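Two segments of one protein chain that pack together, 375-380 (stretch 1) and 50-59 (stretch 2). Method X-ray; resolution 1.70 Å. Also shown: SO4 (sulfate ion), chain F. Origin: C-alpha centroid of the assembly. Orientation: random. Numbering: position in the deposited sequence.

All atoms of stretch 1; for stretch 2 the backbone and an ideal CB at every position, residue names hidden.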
# COMPACT_ATOMS: atom_id res chain seq x y z
N LEU B 375 -5.56 -6.97 7.98
CA LEU B 375 -6.65 -7.93 8.21
C LEU B 375 -7.15 -8.14 6.78
O LEU B 375 -7.51 -7.17 6.09
CB LEU B 375 -7.69 -7.29 9.12
CG LEU B 375 -7.12 -6.92 10.52
CD1 LEU B 375 -8.21 -6.20 11.37
CD2 LEU B 375 -6.70 -8.23 11.26
N PHE B 376 -7.28 -9.41 6.40
CA PHE B 376 -7.49 -9.71 4.99
C PHE B 376 -8.85 -9.54 4.43
O PHE B 376 -8.99 -9.52 3.20
CB PHE B 376 -6.97 -11.13 4.66
CG PHE B 376 -5.52 -11.39 5.09
CD1 PHE B 376 -4.56 -10.37 5.05
CD2 PHE B 376 -5.13 -12.68 5.47
CE1 PHE B 376 -3.22 -10.63 5.38
CE2 PHE B 376 -3.80 -12.94 5.80
CZ PHE B 376 -2.85 -11.93 5.76
N GLY B 377 -9.86 -9.42 5.27
CA GLY B 377 -11.19 -9.25 4.68
C GLY B 377 -11.92 -10.53 4.35
O GLY B 377 -12.96 -10.48 3.69
N LYS B 378 -11.42 -11.69 4.81
CA LYS B 378 -12.09 -12.95 4.47
C LYS B 378 -13.44 -12.96 5.18
O LYS B 378 -13.51 -12.79 6.37
CB LYS B 378 -11.24 -14.16 4.89
CG LYS B 378 -9.96 -14.21 4.06
CD LYS B 378 -9.03 -15.36 4.51
CE LYS B 378 -7.74 -15.25 3.66
NZ LYS B 378 -6.82 -16.44 3.92
N PRO B 379 -14.52 -13.22 4.43
CA PRO B 379 -15.85 -13.20 5.03
C PRO B 379 -16.22 -14.31 5.96
O PRO B 379 -17.19 -14.19 6.73
CB PRO B 379 -16.82 -13.13 3.82
CG PRO B 379 -16.00 -13.50 2.63
CD PRO B 379 -14.52 -13.44 2.98
N GLU B 380 -15.46 -15.38 5.92
CA GLU B 380 -15.76 -16.51 6.80
C GLU B 380 -14.47 -17.10 7.32
O GLU B 380 -13.45 -17.11 6.64
CB GLU B 380 -16.52 -17.59 6.00
CG GLU B 380 -16.61 -18.90 6.76
CD GLU B 380 -17.63 -19.89 6.21
OE1 GLU B 380 -17.81 -20.95 6.82
OE2 GLU B 380 -18.24 -19.59 5.17
N UNK B 50 -12.94 -19.28 -5.95
CA UNK B 50 -14.08 -20.18 -5.80
C UNK B 50 -15.16 -19.67 -4.89
O UNK B 50 -16.23 -20.32 -4.75
CB UNK B 50 -13.60 -21.54 -5.28
N UNK B 51 -14.93 -18.51 -4.26
CA UNK B 51 -15.96 -17.94 -3.39
C UNK B 51 -16.01 -16.46 -3.64
O UNK B 51 -15.05 -15.91 -4.18
CB UNK B 51 -15.69 -18.24 -1.91
N UNK B 52 -17.11 -15.81 -3.26
CA UNK B 52 -17.25 -14.39 -3.52
C UNK B 52 -16.65 -13.52 -2.41
O UNK B 52 -16.46 -13.99 -1.28
CB UNK B 52 -18.73 -14.05 -3.70
N UNK B 53 -16.35 -12.27 -2.78
CA UNK B 53 -15.77 -11.31 -1.83
C UNK B 53 -14.47 -11.79 -1.20
O UNK B 53 -14.15 -11.46 -0.07
CB UNK B 53 -16.78 -11.01 -0.72
N UNK B 54 -13.70 -12.55 -1.97
CA UNK B 54 -12.38 -12.99 -1.52
C UNK B 54 -11.56 -11.68 -1.38
O UNK B 54 -11.86 -10.66 -2.02
CB UNK B 54 -11.74 -13.99 -2.49
N UNK B 55 -10.49 -11.71 -0.58
CA UNK B 55 -9.68 -10.50 -0.36
C UNK B 55 -9.34 -9.68 -1.60
O UNK B 55 -9.59 -8.46 -1.62
CB UNK B 55 -8.37 -10.90 0.32
N UNK B 56 -8.79 -10.31 -2.64
CA UNK B 56 -8.42 -9.55 -3.83
C UNK B 56 -9.62 -9.03 -4.62
O UNK B 56 -9.53 -8.00 -5.30
CB UNK B 56 -7.55 -10.42 -4.74
N UNK B 57 -10.74 -9.74 -4.54
CA UNK B 57 -11.95 -9.31 -5.24
C UNK B 57 -12.44 -7.97 -4.66
O UNK B 57 -13.00 -7.16 -5.39
CB UNK B 57 -13.04 -10.38 -5.13
N UNK B 58 -12.22 -7.74 -3.37
CA UNK B 58 -12.72 -6.50 -2.74
C UNK B 58 -12.00 -5.26 -3.27
O UNK B 58 -12.58 -4.19 -3.40
CB UNK B 58 -12.56 -6.58 -1.22
N UNK B 59 -10.72 -5.45 -3.62
CA UNK B 59 -9.89 -4.35 -4.13
C UNK B 59 -9.90 -4.27 -5.67
O UNK B 59 -9.69 -3.21 -6.24
CB UNK B 59 -8.45 -4.52 -3.63
S SO4 F . -7.93 -19.79 2.20
O1 SO4 F . -8.26 -21.06 2.92
O2 SO4 F . -6.60 -19.95 1.53
O3 SO4 F . -8.99 -19.50 1.18
O4 SO4 F . -7.88 -18.66 3.20

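Position 50 lies beyond the reach of stretch 1, its ideal CB meeting nothing there within 5.5 Å, so this contact leaves the choice wide open. The deposited residue is Arg 50, and it takes no part in the packing.

At position 51 the backbone is extended and CA-to-CB points toward stretch 1, but across a wide gap. A small side chain would stop short; a long or aromatic one could reach Pro 379 and the stem of Lys 378. The residue is Tyr 51, with chi1 in the p well. Its ring meets the proline edge-on, CE1 lying 4.0 Å from CD of Pro 379, an apolar contact, while its OH comes 4.2 Å from CG of Lys 378.

Position 52 points sideways with nothing of stretch 1 near its CB, so many types would serve. It is Ala 52, whose carbonyl O, 4.0 Å from CG of Pro 379, makes the contact.

Position 53 has positive phi (57°, with psi 33°), a conformation that glycine adopts easily and that asparagine tolerates better than most other residues. Its ideal CB is 4.2 Å from CG of Pro 379, leaving room for a modest side chain running sideways. Asn 53 fits both conditions; its backbone O also packs 3.7 Å from CD of Pro 379.

Position 54 directs its CB away, so stretch 1 sets no demand. Ala 54 occupies it, and its carbonyl O accepts a hydrogen bond from the backbone N of position 58.

Position 55, with phi of -44°, suits proline, and its CB points toward stretch 1, a tight 3.3 Å from O of Phe 376. A compact apolar group could fill the space beside the lysine stem. Pro 55 does so: its CG lies 3.6 Å from CG of Lys 378 and 4.2 Å from CB of Phe 376. At the other end of the same lysine, NZ of Lys 378 donates a hydrogen bond to O4 of the sulfate at 2.6 Å.

Positions 56, 57 and 59 make no contact, the first pointing away and the others out of reach; they are Ala 56, Met 57 and Val 59.

Position 58 points toward Gly 377, whose carbonyl O offers an acceptor too distant for a short side chain. A long donor such as glutamine, lysine or arginine is called for. Gln 58 extends its amide so that NE2 donates to O of Gly 377 at 2.8 Å and to O of Asn 53 at 2.9 Å, tying both stretches together through one nitrogen.

Stretch 2 (50-59) RYANAPAMQV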
# COMPACT_ATOMS: atom_id res chain seq x y z
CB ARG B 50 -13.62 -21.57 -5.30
CG ARG B 50 -12.97 -21.50 -3.96
CD ARG B 50 -12.33 -22.85 -3.57
NE ARG B 50 -13.29 -23.94 -3.60
CZ ARG B 50 -14.31 -24.08 -2.76
NH1 ARG B 50 -14.53 -23.17 -1.80
NH2 ARG B 50 -15.09 -25.15 -2.83
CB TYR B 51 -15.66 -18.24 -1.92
CG TYR B 51 -14.42 -17.61 -1.35
CD1 TYR B 51 -14.51 -16.48 -0.51
CD2 TYR B 51 -13.15 -18.16 -1.61
CE1 TYR B 51 -13.36 -15.92 0.05
CE2 TYR B 51 -11.99 -17.59 -1.03
CZ TYR B 51 -12.12 -16.47 -0.21
OH TYR B 51 -10.98 -15.92 0.35
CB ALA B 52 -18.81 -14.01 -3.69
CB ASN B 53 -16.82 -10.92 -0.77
CG ASN B 53 -17.94 -10.08 -1.35
OD1 ASN B 53 -17.71 -9.26 -2.26
ND2 ASN B 53 -19.16 -10.25 -0.83
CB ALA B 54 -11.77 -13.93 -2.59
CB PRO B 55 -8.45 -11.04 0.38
CG PRO B 55 -9.03 -12.19 1.21
CD PRO B 55 -10.00 -12.87 0.19
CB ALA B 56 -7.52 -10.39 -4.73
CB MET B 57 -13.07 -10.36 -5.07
CG MET B 57 -12.81 -11.61 -5.90
SD MET B 57 -14.13 -12.79 -5.53
CE MET B 57 -13.44 -14.25 -6.43
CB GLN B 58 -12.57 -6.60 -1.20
CG GLN B 58 -13.58 -7.65 -0.62
CD GLN B 58 -13.45 -7.79 0.86
OE1 GLN B 58 -13.28 -6.80 1.56
NE2 GLN B 58 -13.52 -9.02 1.37
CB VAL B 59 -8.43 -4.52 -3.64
CG1 VAL B 59 -7.47 -3.62 -4.45
CG2 VAL B 59 -8.37 -4.11 -2.13
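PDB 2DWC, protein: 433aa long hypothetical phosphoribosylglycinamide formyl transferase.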